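Local atomic coordinates of UDP-galactopyranose mutase (Deinococcus radiodurans, PDB entry 3HDQ), a protein that probably interconverts UDP-galactopyranose and UDP-galactofuranose, using a bound flavin-adenine dinucleotide cofactor. Residues 263-268 with 350-355; 43-48 with 233-238; 131-136 with 168-173; 75-80 with 319-324. All coordinates share one frame; numbering follows the deposited sequence.

Contact 1 of 4, residues 263-268 with 350-355; sequences AFFDFC and EALADA
The aromatic ring of Phe265 lies flat against Leu352 on helix 340-355, with the leucine CB poised over its middle. This is a CH-pi contact: Leu352 CB is 3.8 Å from the centroid of the Phe265 ring and only 11° off the ring normal. The opposite face is covered by Phe264, whose CD2 also stands over the ring centre, so the Phe265 ring is clamped between its own neighbour and the helix. At the far end of the ring, CZ approaches the backbone, 3.6 Å from Ala353 N. Phe264 in turn packs on Tyr257 and Phe361, which carries this tight side toward the parallel sheet.

Behind the ring, helix 261-264 ends in a Schellman motif. Asp266, with positive phi, is its C-prime residue, and Asp266 N bonds to Ala263 O at 3.1 Å. The chain turns back, and Cys268 N reaches Phe265 O at 3.0 Å.

That turn brings Cys268 to the looser side of the contact. Its sulfur, set between the backbone N and the carbonyl carbon (chi1 73°), meets one methyl alone: Cys268 SG is 3.6 Å from Leu352 CD1. The same CD1 also lies 3.9 Å from Phe265 CG, near the root of the ring. Cys268 is exposed to solvent, and Leu352 partly so.

Contact 2 of 4, residues 43-48 with 233-238; sequences VLAERL and PNIKVM
Ile235 reaches from its strand to Ala45 on helix 39-50, a contact between an edge strand, within this chain, of a Rossmann-type fold and the first helix of that fold. The helix follows strand 30-35 and a turn whose Gly36, Gly38 and Gly41 fit the GxGxxG pattern, consistent with backbone amides turned to FAD. Strand 235-239 runs parallel to strand 55-58 in the same five-stranded sheet.

From CA, the CB of Ile235 points toward the helix. Ile235 CG1 leaves it anti to the carbonyl carbon (chi1 -60°) and comes within 3.8 Å of Ala45 O. The chain stays extended to its tip (chi2 -174°), which presses Ile235 CD1 onto the backbone carbonyl of Ala45: Ile235 CD1 lies 3.3 Å from Ala45 O and 3.6 Å from Ala45 C. The methyl also nears the nitrogen of that same peptide, with Ile235 CD1 3.9 Å from Glu46 N. The isoleucine thus packs mainly on peptide atoms of the helix, an approach consistent with the small side chain of Ala45, which itself also touches Ile34 and Val55.

Around this buried apolar spot the polar groups pair off outwards. Glu46 turns away and is held side-on by Arg47, with Tyr97 and Arg100 as further partners. Lys236 NZ meets Glu245 of the second subunit, and the sheet continues across that interface through Val237 and Met238. Across the contact, the methyl-to-methyl approach is the slackest of these touches, with Ala45 CB and Ile235 CD1 4.0 Å apart.

Contact 3 of 4, residues 131-136 with 168-173; sequences RLYGLN and GRDLYN
Asp170 OD1 has two partners: Tyr133 OH donates a hydrogen bond to it at 2.6 Å, and Lys174, one turn further along helix 159-184, forms a salt bridge with the same oxygen. The hydroxyl meets OD1 on the anti side of the carboxylate, 18° out of its plane. Seen from the tyrosine, the oxygen sits at the ring edge, near the ring plane, and ring and carboxylate are turned 32° from each other. Asp170 holds CG anti to its own nitrogen (chi1 -168°), which directs the carboxylate at the tyrosine.

Beneath this bond lies a small apolar patch. Leu132 CD2 lies over one face of the Tyr133 ring, offset toward its rim, and also touches Leu171, the two CD2 methyls 3.8 Å apart. Leu171 CD2 also reaches the phenol, 3.6 Å from Tyr133 OH. Helix 126-133 ends here, and Gly134, with positive phi, takes the chain away from it.

The contact joins two helices that are probably part of the helical domain known in this family. Leu171 lies about 4 Å, side chain to side chain, from Phe175, which binds UDP, but its side chain is itself about 11 Å from the bound substrate. With a lysine on the same oxygen, Asp170 is probably ionised, and the short bond would polarise the phenol hydroxyl toward it.

Contact 4 of 4, residues 75-80 with 319-324; sequences AGVLIH and QTSVVY
Ser321 turns OG anti to its carbonyl carbon (chi1 -67°), while Val77 places CG1 anti to the backbone nitrogen (chi1 179°); together these torsions set the serine hydroxyl against the branched end of the valine. Ser321 OG lies 3.5 Å from Val77 CB and 3.7 Å from Val77 CG2. The other methyl, Val77 CG1, lies beside both serine atoms and nearest to Ser321 CB, at 3.8 Å. The hydroxyl is not left to the valine: it hydrogen-bonds Asp73 OD2 and Thr283 OG1, and the other oxygen of Asp73 takes the backbone N of Val77. The Asp73 carboxylate thus bonds to both residues of this contact and probably helps hold them together.

Ile79 comes in next to Val77, with Ile79 CG2 3.9 Å from Ser321 CB. At the opposite end, Ala75 CB packs on the amide of Gln319, 3.7 Å from OE1. The nitrogen of that amide is engaged by Asp285, and this tethers the glutamine.

The touching parts of the two segments run 40° apart and share van der Waals contacts rather than backbone pairing, each strand having its partners to the side. Strand 78-79 pairs with 71-72 as a short antiparallel hairpin, and strand 320-336 pairs with 274-284 and 305-308. The arrangement is that of a hairpin from the Rossmann-type part of the chain packed on the mixed sheet.

From the N terminus, helix 39-50 opens contact 2 and residues 75-80 open contact 4. Contact 3 then closes a short loop, probably within the helical domain, between helices 126-133 and 159-184, and lies wholly within the spans of contacts 2 and 4. Strand 235-239 closes contact 2 at the edge, within this chain, of the Rossmann-type sheet. Contact 1 opens afterwards at helix 261-264; contact 4 closes on strand 320-336, and contact 1 on helix 340-355. Contact 4 thus crosses both contact 2 and contact 1, which follow each other in series. Contacts 2 and 3 lie far apart, with centres about 51 Å from each other on opposite sides of the chain's centre.

Contact 1 of 4, residues 263-268 with 350-355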
loop_
_atom_site.group_PDB
_atom_site.type_symbol
_atom_site.label_atom_id
_atom_site.label_comp_id
_atom_site.label_asym_id
_atom_site.label_seq_id
_atom_site.Cartn_x
_atom_site.Cartn_y
_atom_site.Cartn_z
ATOM N N ALA A 263 2.922 -5.518 -28.096
ATOM C CA ALA A 263 3.043 -4.085 -27.840
ATOM C C ALA A 263 4.489 -3.625 -27.834
ATOM O O ALA A 263 4.790 -2.516 -28.264
ATOM C CB ALA A 263 2.373 -3.708 -26.515
ATOM N N PHE A 264 5.384 -4.470 -27.339
ATOM C CA PHE A 264 6.790 -4.090 -27.292
ATOM C C PHE A 264 7.295 -3.810 -28.703
ATOM O O PHE A 264 8.103 -2.910 -28.921
ATOM C CB PHE A 264 7.624 -5.180 -26.632
ATOM C CG PHE A 264 9.062 -4.810 -26.459
ATOM C CD1 PHE A 264 9.486 -4.139 -25.319
ATOM C CD2 PHE A 264 9.994 -5.123 -27.433
ATOM C CE1 PHE A 264 10.815 -3.793 -25.161
ATOM C CE2 PHE A 264 11.323 -4.778 -27.278
ATOM C CZ PHE A 264 11.731 -4.111 -26.142
ATOM N N PHE A 265 6.798 -4.585 -29.661
ATOM C CA PHE A 265 7.231 -4.449 -31.035
ATOM C C PHE A 265 6.163 -3.733 -31.868
ATOM O O PHE A 265 5.981 -4.020 -33.053
ATOM C CB PHE A 265 7.584 -5.824 -31.616
ATOM C CG PHE A 265 8.792 -6.463 -30.971
ATOM C CD1 PHE A 265 8.652 -7.542 -30.107
ATOM C CD2 PHE A 265 10.071 -5.981 -31.229
ATOM C CE1 PHE A 265 9.760 -8.126 -29.515
ATOM C CE2 PHE A 265 11.192 -6.566 -30.639
ATOM C CZ PHE A 265 11.035 -7.639 -29.785
ATOM N N ASP A 266 5.461 -2.799 -31.232
ATOM C CA ASP A 266 4.528 -1.905 -31.920
ATOM C C ASP A 266 3.502 -2.634 -32.793
ATOM O O ASP A 266 3.105 -2.124 -33.842
ATOM C CB ASP A 266 5.292 -0.879 -32.772
ATOM C CG ASP A 266 6.116 0.097 -31.932
ATOM O OD1 ASP A 266 5.715 0.420 -30.790
ATOM O OD2 ASP A 266 7.171 0.553 -32.426
ATOM N N PHE A 267 3.077 -3.819 -32.359
ATOM C CA PHE A 267 2.074 -4.593 -33.090
ATOM C C PHE A 267 2.431 -4.729 -34.572
ATOM O O PHE A 267 1.551 -4.796 -35.431
ATOM C CB PHE A 267 0.689 -3.959 -32.915
ATOM C CG PHE A 267 0.368 -3.597 -31.481
ATOM C CD1 PHE A 267 -0.089 -4.561 -30.588
ATOM C CD2 PHE A 267 0.544 -2.297 -31.021
ATOM C CE1 PHE A 267 -0.377 -4.231 -29.264
ATOM C CE2 PHE A 267 0.256 -1.956 -29.704
ATOM C CZ PHE A 267 -0.202 -2.928 -28.819
ATOM N N CYS A 268 3.728 -4.777 -34.858
ATOM C CA CYS A 268 4.218 -4.834 -36.236
ATOM C C CYS A 268 3.738 -6.060 -37.027
ATOM O O CYS A 268 3.817 -6.076 -38.254
ATOM C CB CYS A 268 5.750 -4.711 -36.288
ATOM S SG CYS A 268 6.687 -6.154 -35.718
ATOM N N GLU A 350 8.339 -13.825 -31.169
ATOM C CA GLU A 350 9.382 -14.518 -30.432
ATOM C C GLU A 350 10.728 -14.448 -31.150
ATOM O O GLU A 350 11.775 -14.353 -30.506
ATOM C CB GLU A 350 8.968 -15.972 -30.210
ATOM C CG GLU A 350 9.998 -16.821 -29.477
ATOM C CD GLU A 350 9.502 -18.246 -29.217
ATOM O OE1 GLU A 350 9.898 -18.839 -28.194
ATOM O OE2 GLU A 350 8.703 -18.768 -30.029
ATOM N N ALA A 351 10.700 -14.511 -32.481
ATOM C CA ALA A 351 11.920 -14.379 -33.273
ATOM C C ALA A 351 12.484 -12.978 -33.104
ATOM O O ALA A 351 13.693 -12.800 -32.999
ATOM C CB ALA A 351 11.651 -14.667 -34.745
ATOM N N LEU A 352 11.600 -11.987 -33.079
ATOM C CA LEU A 352 12.010 -10.614 -32.796
ATOM C C LEU A 352 12.607 -10.516 -31.392
ATOM O O LEU A 352 13.689 -9.966 -31.211
ATOM C CB LEU A 352 10.831 -9.647 -32.942
ATOM C CG LEU A 352 10.401 -9.344 -34.370
ATOM C CD1 LEU A 352 9.281 -8.314 -34.378
ATOM C CD2 LEU A 352 11.599 -8.860 -35.197
ATOM N N ALA A 353 11.906 -11.074 -30.406
ATOM C CA ALA A 353 12.387 -11.069 -29.028
ATOM C C ALA A 353 13.783 -11.665 -28.919
ATOM O O ALA A 353 14.681 -11.037 -28.370
ATOM C CB ALA A 353 11.411 -11.814 -28.103
ATOM N N ASP A 354 13.948 -12.884 -29.431
ATOM C CA ASP A 354 15.213 -13.614 -29.324
ATOM C C ASP A 354 16.353 -12.825 -29.948
ATOM O O ASP A 354 17.525 -13.018 -29.601
ATOM C CB ASP A 354 15.125 -14.979 -30.023
ATOM C CG ASP A 354 14.228 -15.975 -29.286
ATOM O OD1 ASP A 354 13.851 -16.988 -29.912
ATOM O OD2 ASP A 354 13.900 -15.755 -28.094
ATOM N N ALA A 355 16.008 -11.946 -30.881
ATOM C CA ALA A 355 17.017 -11.197 -31.605
ATOM C C ALA A 355 17.325 -9.856 -30.939
ATOM O O ALA A 355 18.390 -9.286 -31.160
ATOM C CB ALA A 355 16.579 -10.989 -33.044
#

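Contact 2 of 4, residues 43-48 with 233-238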
loop_
_atom_site.group_PDB
_atom_site.type_symbol
_atom_site.label_atom_id
_atom_site.label_comp_id
_atom_site.label_asym_id
_atom_site.label_seq_id
_atom_site.Cartn_x
_atom_site.Cartn_y
_atom_site.Cartn_z
ATOM N N VAL A 43 10.932 -10.884 -8.925
ATOM C CA VAL A 43 11.866 -11.954 -8.605
ATOM C C VAL A 43 13.219 -11.631 -9.223
ATOM O O VAL A 43 14.251 -11.792 -8.583
ATOM C CB VAL A 43 11.381 -13.323 -9.108
ATOM C CG1 VAL A 43 12.515 -14.355 -9.014
ATOM C CG2 VAL A 43 10.183 -13.792 -8.305
ATOM N N LEU A 44 13.214 -11.162 -10.467
ATOM C CA LEU A 44 14.469 -10.777 -11.115
ATOM C C LEU A 44 15.078 -9.508 -10.488
ATOM O O LEU A 44 16.298 -9.380 -10.371
ATOM C CB LEU A 44 14.288 -10.649 -12.626
ATOM C CG LEU A 44 14.369 -11.998 -13.354
ATOM C CD1 LEU A 44 13.599 -11.992 -14.668
ATOM C CD2 LEU A 44 15.841 -12.394 -13.579
ATOM N N ALA A 45 14.229 -8.591 -10.046
ATOM C CA ALA A 45 14.735 -7.414 -9.349
ATOM C C ALA A 45 15.427 -7.832 -8.055
ATOM O O ALA A 45 16.496 -7.327 -7.720
ATOM C CB ALA A 45 13.618 -6.426 -9.072
ATOM N N GLU A 46 14.822 -8.767 -7.332
ATOM C CA GLU A 46 15.392 -9.216 -6.059
ATOM C C GLU A 46 16.717 -9.960 -6.249
ATOM O O GLU A 46 17.697 -9.680 -5.555
ATOM C CB GLU A 46 14.388 -10.088 -5.287
ATOM C CG GLU A 46 14.856 -10.496 -3.890
ATOM C CD GLU A 46 15.727 -11.744 -3.899
ATOM O OE1 GLU A 46 15.455 -12.667 -4.699
ATOM O OE2 GLU A 46 16.683 -11.807 -3.102
ATOM N N ARG A 47 16.731 -10.912 -7.183
ATOM C CA ARG A 47 17.932 -11.689 -7.480
ATOM C C ARG A 47 19.076 -10.803 -7.972
ATOM O O ARG A 47 20.177 -10.880 -7.454
ATOM C CB ARG A 47 17.639 -12.781 -8.508
ATOM C CG ARG A 47 16.707 -13.883 -8.003
ATOM C CD ARG A 47 17.414 -14.818 -7.011
ATOM N NE ARG A 47 17.609 -14.175 -5.717
ATOM C CZ ARG A 47 18.596 -14.464 -4.876
ATOM N NH1 ARG A 47 18.694 -13.821 -3.718
ATOM N NH2 ARG A 47 19.488 -15.387 -5.203
ATOM N N LEU A 48 18.812 -9.968 -8.972
ATOM C CA LEU A 48 19.855 -9.105 -9.515
ATOM C C LEU A 48 20.376 -8.149 -8.422
ATOM O O LEU A 48 21.582 -7.906 -8.313
ATOM C CB LEU A 48 19.349 -8.319 -10.732
ATOM C CG LEU A 48 19.391 -8.815 -12.194
ATOM C CD1 LEU A 48 20.558 -9.756 -12.498
ATOM C CD2 LEU A 48 18.069 -9.395 -12.686
ATOM N N PRO A 233 18.300 -1.963 -0.968
ATOM C CA PRO A 233 18.832 -0.638 -1.326
ATOM C C PRO A 233 19.149 -0.493 -2.823
ATOM O O PRO A 233 19.070 0.614 -3.337
ATOM C CB PRO A 233 20.118 -0.539 -0.504
ATOM C CG PRO A 233 19.904 -1.459 0.646
ATOM C CD PRO A 233 19.043 -2.584 0.138
ATOM N N ASN A 234 19.482 -1.590 -3.497
ATOM C CA ASN A 234 19.772 -1.577 -4.936
ATOM C C ASN A 234 18.535 -1.549 -5.827
ATOM O O ASN A 234 18.642 -1.603 -7.050
ATOM C CB ASN A 234 20.608 -2.801 -5.320
ATOM C CG ASN A 234 22.028 -2.726 -4.789
ATOM O OD1 ASN A 234 22.519 -1.646 -4.465
ATOM N ND2 ASN A 234 22.693 -3.871 -4.701
ATOM N N ILE A 235 17.352 -1.494 -5.232
ATOM C CA ILE A 235 16.135 -1.516 -6.035
ATOM C C ILE A 235 15.380 -0.186 -5.946
ATOM O O ILE A 235 14.946 0.222 -4.872
ATOM C CB ILE A 235 15.222 -2.695 -5.626
ATOM C CG1 ILE A 235 15.960 -4.017 -5.829
ATOM C CG2 ILE A 235 13.948 -2.701 -6.447
ATOM C CD1 ILE A 235 15.090 -5.249 -5.591
ATOM N N LYS A 236 15.258 0.499 -7.080
ATOM C CA LYS A 236 14.473 1.725 -7.171
ATOM C C LYS A 236 13.140 1.376 -7.806
ATOM O O LYS A 236 13.097 0.696 -8.834
ATOM C CB LYS A 236 15.195 2.780 -8.020
ATOM C CG LYS A 236 16.622 3.080 -7.576
ATOM C CD LYS A 236 16.671 3.394 -6.096
ATOM C CE LYS A 236 17.969 2.909 -5.493
ATOM N NZ LYS A 236 17.946 2.917 -4.003
ATOM N N VAL A 237 12.051 1.835 -7.196
ATOM C CA VAL A 237 10.722 1.451 -7.651
ATOM C C VAL A 237 9.936 2.634 -8.204
ATOM O O VAL A 237 9.650 3.585 -7.493
ATOM C CB VAL A 237 9.923 0.821 -6.523
ATOM C CG1 VAL A 237 8.601 0.282 -7.057
ATOM C CG2 VAL A 237 10.738 -0.275 -5.850
ATOM N N MET A 238 9.574 2.551 -9.476
ATOM C CA MET A 238 8.898 3.645 -10.160
ATOM C C MET A 238 7.480 3.240 -10.576
ATOM O O MET A 238 7.288 2.347 -11.409
ATOM C CB MET A 238 9.713 4.050 -11.383
ATOM C CG MET A 238 9.463 5.438 -11.875
ATOM S SD MET A 238 10.693 5.920 -13.101
ATOM C CE MET A 238 10.242 7.639 -13.225
#

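Contact 3 of 4, residues 131-136 with 168-173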
loop_
_atom_site.group_PDB
_atom_site.type_symbol
_atom_site.label_atom_id
_atom_site.label_comp_id
_atom_site.label_asym_id
_atom_site.label_seq_id
_atom_site.Cartn_x
_atom_site.Cartn_y
_atom_site.Cartn_z
ATOM N N ARG A 131 -23.461 -37.676 -7.478
ATOM C CA ARG A 131 -24.453 -36.691 -7.100
ATOM C C ARG A 131 -25.252 -36.191 -8.294
ATOM O O ARG A 131 -26.452 -35.910 -8.172
ATOM C CB ARG A 131 -23.820 -35.532 -6.312
ATOM C CG ARG A 131 -23.315 -35.933 -4.916
ATOM C CD ARG A 131 -22.697 -34.754 -4.167
ATOM N NE ARG A 131 -23.666 -33.670 -4.025
ATOM C CZ ARG A 131 -23.359 -32.394 -3.801
ATOM N NH1 ARG A 131 -22.088 -32.003 -3.682
ATOM N NH2 ARG A 131 -24.337 -31.501 -3.699
ATOM N N LEU A 132 -24.597 -36.089 -9.447
ATOM C CA LEU A 132 -25.239 -35.540 -10.633
ATOM C C LEU A 132 -26.311 -36.480 -11.180
ATOM O O LEU A 132 -27.407 -36.038 -11.526
ATOM C CB LEU A 132 -24.208 -35.222 -11.731
ATOM C CG LEU A 132 -24.789 -34.559 -12.992
ATOM C CD1 LEU A 132 -25.294 -33.161 -12.678
ATOM C CD2 LEU A 132 -23.776 -34.504 -14.124
ATOM N N TYR A 133 -25.992 -37.771 -11.257
ATOM C CA TYR A 133 -26.874 -38.745 -11.913
ATOM C C TYR A 133 -27.650 -39.624 -10.929
ATOM O O TYR A 133 -28.456 -40.466 -11.335
ATOM C CB TYR A 133 -26.069 -39.652 -12.842
ATOM C CG TYR A 133 -25.393 -38.956 -14.001
ATOM C CD1 TYR A 133 -26.128 -38.183 -14.902
ATOM C CD2 TYR A 133 -24.025 -39.098 -14.221
ATOM C CE1 TYR A 133 -25.511 -37.543 -15.977
ATOM C CE2 TYR A 133 -23.402 -38.460 -15.297
ATOM C CZ TYR A 133 -24.153 -37.691 -16.166
ATOM O OH TYR A 133 -23.555 -37.074 -17.230
ATOM N N GLY A 134 -27.395 -39.436 -9.636
ATOM C CA GLY A 134 -27.999 -40.268 -8.610
ATOM C C GLY A 134 -27.441 -41.685 -8.575
ATOM O O GLY A 134 -28.168 -42.630 -8.273
ATOM N N LEU A 135 -26.155 -41.841 -8.881
ATOM C CA LEU A 135 -25.530 -43.167 -8.893
ATOM C C LEU A 135 -24.863 -43.502 -7.563
ATOM O O LEU A 135 -24.809 -42.674 -6.658
ATOM C CB LEU A 135 -24.495 -43.284 -10.018
ATOM C CG LEU A 135 -24.961 -43.090 -11.462
ATOM C CD1 LEU A 135 -23.769 -42.943 -12.408
ATOM C CD2 LEU A 135 -25.858 -44.230 -11.911
ATOM N N ASN A 136 -24.340 -44.720 -7.462
ATOM C CA ASN A 136 -23.575 -45.128 -6.290
ATOM C C ASN A 136 -22.318 -45.874 -6.679
ATOM O O ASN A 136 -21.969 -46.885 -6.071
ATOM C CB ASN A 136 -24.416 -46.009 -5.362
ATOM C CG ASN A 136 -25.523 -45.242 -4.682
ATOM O OD1 ASN A 136 -25.397 -44.857 -3.522
ATOM N ND2 ASN A 136 -26.615 -45.008 -5.403
ATOM N N GLY A 168 -16.557 -38.122 -21.738
ATOM C CA GLY A 168 -17.674 -38.160 -22.657
ATOM C C GLY A 168 -18.357 -36.831 -22.882
ATOM O O GLY A 168 -17.970 -35.803 -22.339
ATOM N N ARG A 169 -19.421 -36.879 -23.667
ATOM C CA ARG A 169 -20.052 -35.695 -24.229
ATOM C C ARG A 169 -21.013 -34.970 -23.266
ATOM O O ARG A 169 -21.120 -33.744 -23.297
ATOM C CB ARG A 169 -20.759 -36.102 -25.526
ATOM C CG ARG A 169 -21.491 -34.994 -26.237
ATOM C CD ARG A 169 -20.548 -34.012 -26.892
ATOM N NE ARG A 169 -19.485 -34.646 -27.677
ATOM C CZ ARG A 169 -18.643 -33.966 -28.450
ATOM N NH1 ARG A 169 -18.759 -32.647 -28.544
ATOM N NH2 ARG A 169 -17.687 -34.594 -29.124
ATOM N N ASP A 170 -21.710 -35.708 -22.413
ATOM C CA ASP A 170 -22.627 -35.056 -21.468
ATOM C C ASP A 170 -21.891 -34.276 -20.364
ATOM O O ASP A 170 -22.237 -33.136 -20.050
ATOM C CB ASP A 170 -23.588 -36.066 -20.839
ATOM C CG ASP A 170 -24.712 -35.393 -20.086
ATOM O OD1 ASP A 170 -25.001 -35.790 -18.936
ATOM O OD2 ASP A 170 -25.301 -34.447 -20.644
ATOM N N LEU A 171 -20.875 -34.891 -19.774
ATOM C CA LEU A 171 -20.110 -34.232 -18.727
ATOM C C LEU A 171 -19.361 -33.035 -19.299
ATOM O O LEU A 171 -19.221 -31.998 -18.645
ATOM C CB LEU A 171 -19.162 -35.228 -18.059
ATOM C CG LEU A 171 -19.908 -36.224 -17.168
ATOM C CD1 LEU A 171 -18.954 -37.298 -16.656
ATOM C CD2 LEU A 171 -20.606 -35.478 -16.010
ATOM N N TYR A 172 -18.908 -33.190 -20.540
ATOM C CA TYR A 172 -18.289 -32.110 -21.290
ATOM C C TYR A 172 -19.250 -30.941 -21.485
ATOM O O TYR A 172 -18.873 -29.786 -21.298
ATOM C CB TYR A 172 -17.799 -32.629 -22.649
ATOM C CG TYR A 172 -17.428 -31.547 -23.639
ATOM C CD1 TYR A 172 -16.190 -30.927 -23.582
ATOM C CD2 TYR A 172 -18.314 -31.157 -24.641
ATOM C CE1 TYR A 172 -15.838 -29.939 -24.491
ATOM C CE2 TYR A 172 -17.970 -30.173 -25.555
ATOM C CZ TYR A 172 -16.729 -29.567 -25.470
ATOM O OH TYR A 172 -16.367 -28.591 -26.362
ATOM N N ASN A 173 -20.487 -31.231 -21.874
ATOM C CA ASN A 173 -21.455 -30.158 -22.100
ATOM C C ASN A 173 -21.847 -29.479 -20.792
ATOM O O ASN A 173 -22.181 -28.290 -20.774
ATOM C CB ASN A 173 -22.721 -30.669 -22.789
ATOM C CG ASN A 173 -22.478 -31.138 -24.222
ATOM O OD1 ASN A 173 -21.515 -30.742 -24.879
ATOM N ND2 ASN A 173 -23.368 -31.986 -24.708
#

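Contact 4 of 4, residues 75-80 with 319-324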
loop_
_atom_site.group_PDB
_atom_site.type_symbol
_atom_site.label_atom_id
_atom_site.label_comp_id
_atom_site.label_asym_id
_atom_site.label_seq_id
_atom_site.Cartn_x
_atom_site.Cartn_y
_atom_site.Cartn_z
ATOM N N ALA A 75 -14.242 -1.515 3.354
ATOM C CA ALA A 75 -14.804 -2.117 4.565
ATOM C C ALA A 75 -13.740 -2.728 5.472
ATOM O O ALA A 75 -14.056 -3.214 6.559
ATOM C CB ALA A 75 -15.846 -3.163 4.201
ATOM N N GLY A 76 -12.489 -2.726 5.020
ATOM C CA GLY A 76 -11.411 -3.336 5.777
ATOM C C GLY A 76 -11.233 -4.828 5.521
ATOM O O GLY A 76 -10.666 -5.539 6.349
ATOM N N VAL A 77 -11.726 -5.313 4.382
ATOM C CA VAL A 77 -11.523 -6.713 4.012
ATOM C C VAL A 77 -10.352 -6.844 3.029
ATOM O O VAL A 77 -10.283 -6.126 2.042
ATOM C CB VAL A 77 -12.801 -7.338 3.395
ATOM C CG1 VAL A 77 -12.553 -8.801 3.005
ATOM C CG2 VAL A 77 -13.970 -7.238 4.368
ATOM N N LEU A 78 -9.426 -7.749 3.320
ATOM C CA LEU A 78 -8.316 -8.039 2.418
ATOM C C LEU A 78 -8.820 -8.710 1.141
ATOM O O LEU A 78 -9.398 -9.785 1.206
ATOM C CB LEU A 78 -7.306 -8.948 3.120
ATOM C CG LEU A 78 -6.019 -9.304 2.371
ATOM C CD1 LEU A 78 -5.196 -8.048 2.042
ATOM C CD2 LEU A 78 -5.203 -10.285 3.194
ATOM N N ILE A 79 -8.616 -8.072 -0.013
ATOM C CA ILE A 79 -9.107 -8.598 -1.294
ATOM C C ILE A 79 -8.027 -8.654 -2.368
ATOM O O ILE A 79 -6.931 -8.099 -2.209
ATOM C CB ILE A 79 -10.209 -7.714 -1.880
ATOM C CG1 ILE A 79 -9.609 -6.345 -2.239
ATOM C CG2 ILE A 79 -11.379 -7.615 -0.919
ATOM C CD1 ILE A 79 -10.485 -5.458 -3.055
ATOM N N HIS A 80 -8.349 -9.321 -3.469
ATOM C CA HIS A 80 -7.495 -9.299 -4.662
ATOM C C HIS A 80 -8.209 -8.536 -5.770
ATOM O O HIS A 80 -9.156 -9.045 -6.375
ATOM C CB HIS A 80 -7.177 -10.717 -5.139
ATOM C CG HIS A 80 -6.664 -11.620 -4.061
ATOM N ND1 HIS A 80 -6.433 -12.965 -4.263
ATOM C CD2 HIS A 80 -6.349 -11.374 -2.765
ATOM C CE1 HIS A 80 -5.990 -13.508 -3.143
ATOM N NE2 HIS A 80 -5.930 -12.563 -2.218
ATOM N N GLN A 319 -18.132 -8.537 8.195
ATOM C CA GLN A 319 -18.657 -8.506 6.840
ATOM C C GLN A 319 -17.830 -9.388 5.923
ATOM O O GLN A 319 -16.890 -10.038 6.365
ATOM C CB GLN A 319 -18.695 -7.082 6.315
ATOM C CG GLN A 319 -19.577 -6.197 7.153
ATOM C CD GLN A 319 -19.517 -4.772 6.714
ATOM O OE1 GLN A 319 -18.435 -4.206 6.568
ATOM N NE2 GLN A 319 -20.679 -4.170 6.495
ATOM N N THR A 320 -18.197 -9.420 4.646
ATOM C CA THR A 320 -17.486 -10.244 3.692
ATOM C C THR A 320 -17.457 -9.550 2.338
ATOM O O THR A 320 -18.413 -8.866 1.963
ATOM C CB THR A 320 -18.109 -11.663 3.576
ATOM O OG1 THR A 320 -17.245 -12.510 2.813
ATOM C CG2 THR A 320 -19.461 -11.614 2.912
ATOM N N SER A 321 -16.344 -9.696 1.626
ATOM C CA SER A 321 -16.216 -9.135 0.284
ATOM C C SER A 321 -16.016 -10.220 -0.771
ATOM O O SER A 321 -15.242 -11.164 -0.582
ATOM C CB SER A 321 -15.059 -8.132 0.211
ATOM O OG SER A 321 -15.330 -6.993 0.986
ATOM N N VAL A 322 -16.708 -10.057 -1.891
ATOM C CA VAL A 322 -16.646 -11.010 -2.988
ATOM C C VAL A 322 -16.376 -10.292 -4.307
ATOM O O VAL A 322 -16.582 -9.078 -4.420
ATOM C CB VAL A 322 -17.973 -11.790 -3.124
ATOM C CG1 VAL A 322 -18.313 -12.489 -1.832
ATOM C CG2 VAL A 322 -19.105 -10.854 -3.548
ATOM N N VAL A 323 -15.927 -11.057 -5.302
ATOM C CA VAL A 323 -15.734 -10.544 -6.648
ATOM C C VAL A 323 -16.374 -11.456 -7.700
ATOM O O VAL A 323 -16.230 -12.684 -7.648
ATOM C CB VAL A 323 -14.234 -10.362 -6.982
ATOM C CG1 VAL A 323 -13.512 -11.709 -6.984
ATOM C CG2 VAL A 323 -14.077 -9.660 -8.322
ATOM N N TYR A 324 -17.081 -10.833 -8.639
ATOM C CA TYR A 324 -17.622 -11.489 -9.833
ATOM C C TYR A 324 -16.764 -11.142 -11.053
ATOM O O TYR A 324 -16.507 -9.969 -11.316
ATOM C CB TYR A 324 -19.048 -11.006 -10.095
ATOM C CG TYR A 324 -20.048 -11.438 -9.039
ATOM C CD1 TYR A 324 -20.840 -12.560 -9.227
ATOM C CD2 TYR A 324 -20.201 -10.717 -7.858
ATOM C CE1 TYR A 324 -21.753 -12.956 -8.271
ATOM C CE2 TYR A 324 -21.118 -11.106 -6.890
ATOM C CZ TYR A 324 -21.889 -12.227 -7.104
ATOM O OH TYR A 324 -22.795 -12.635 -6.156
#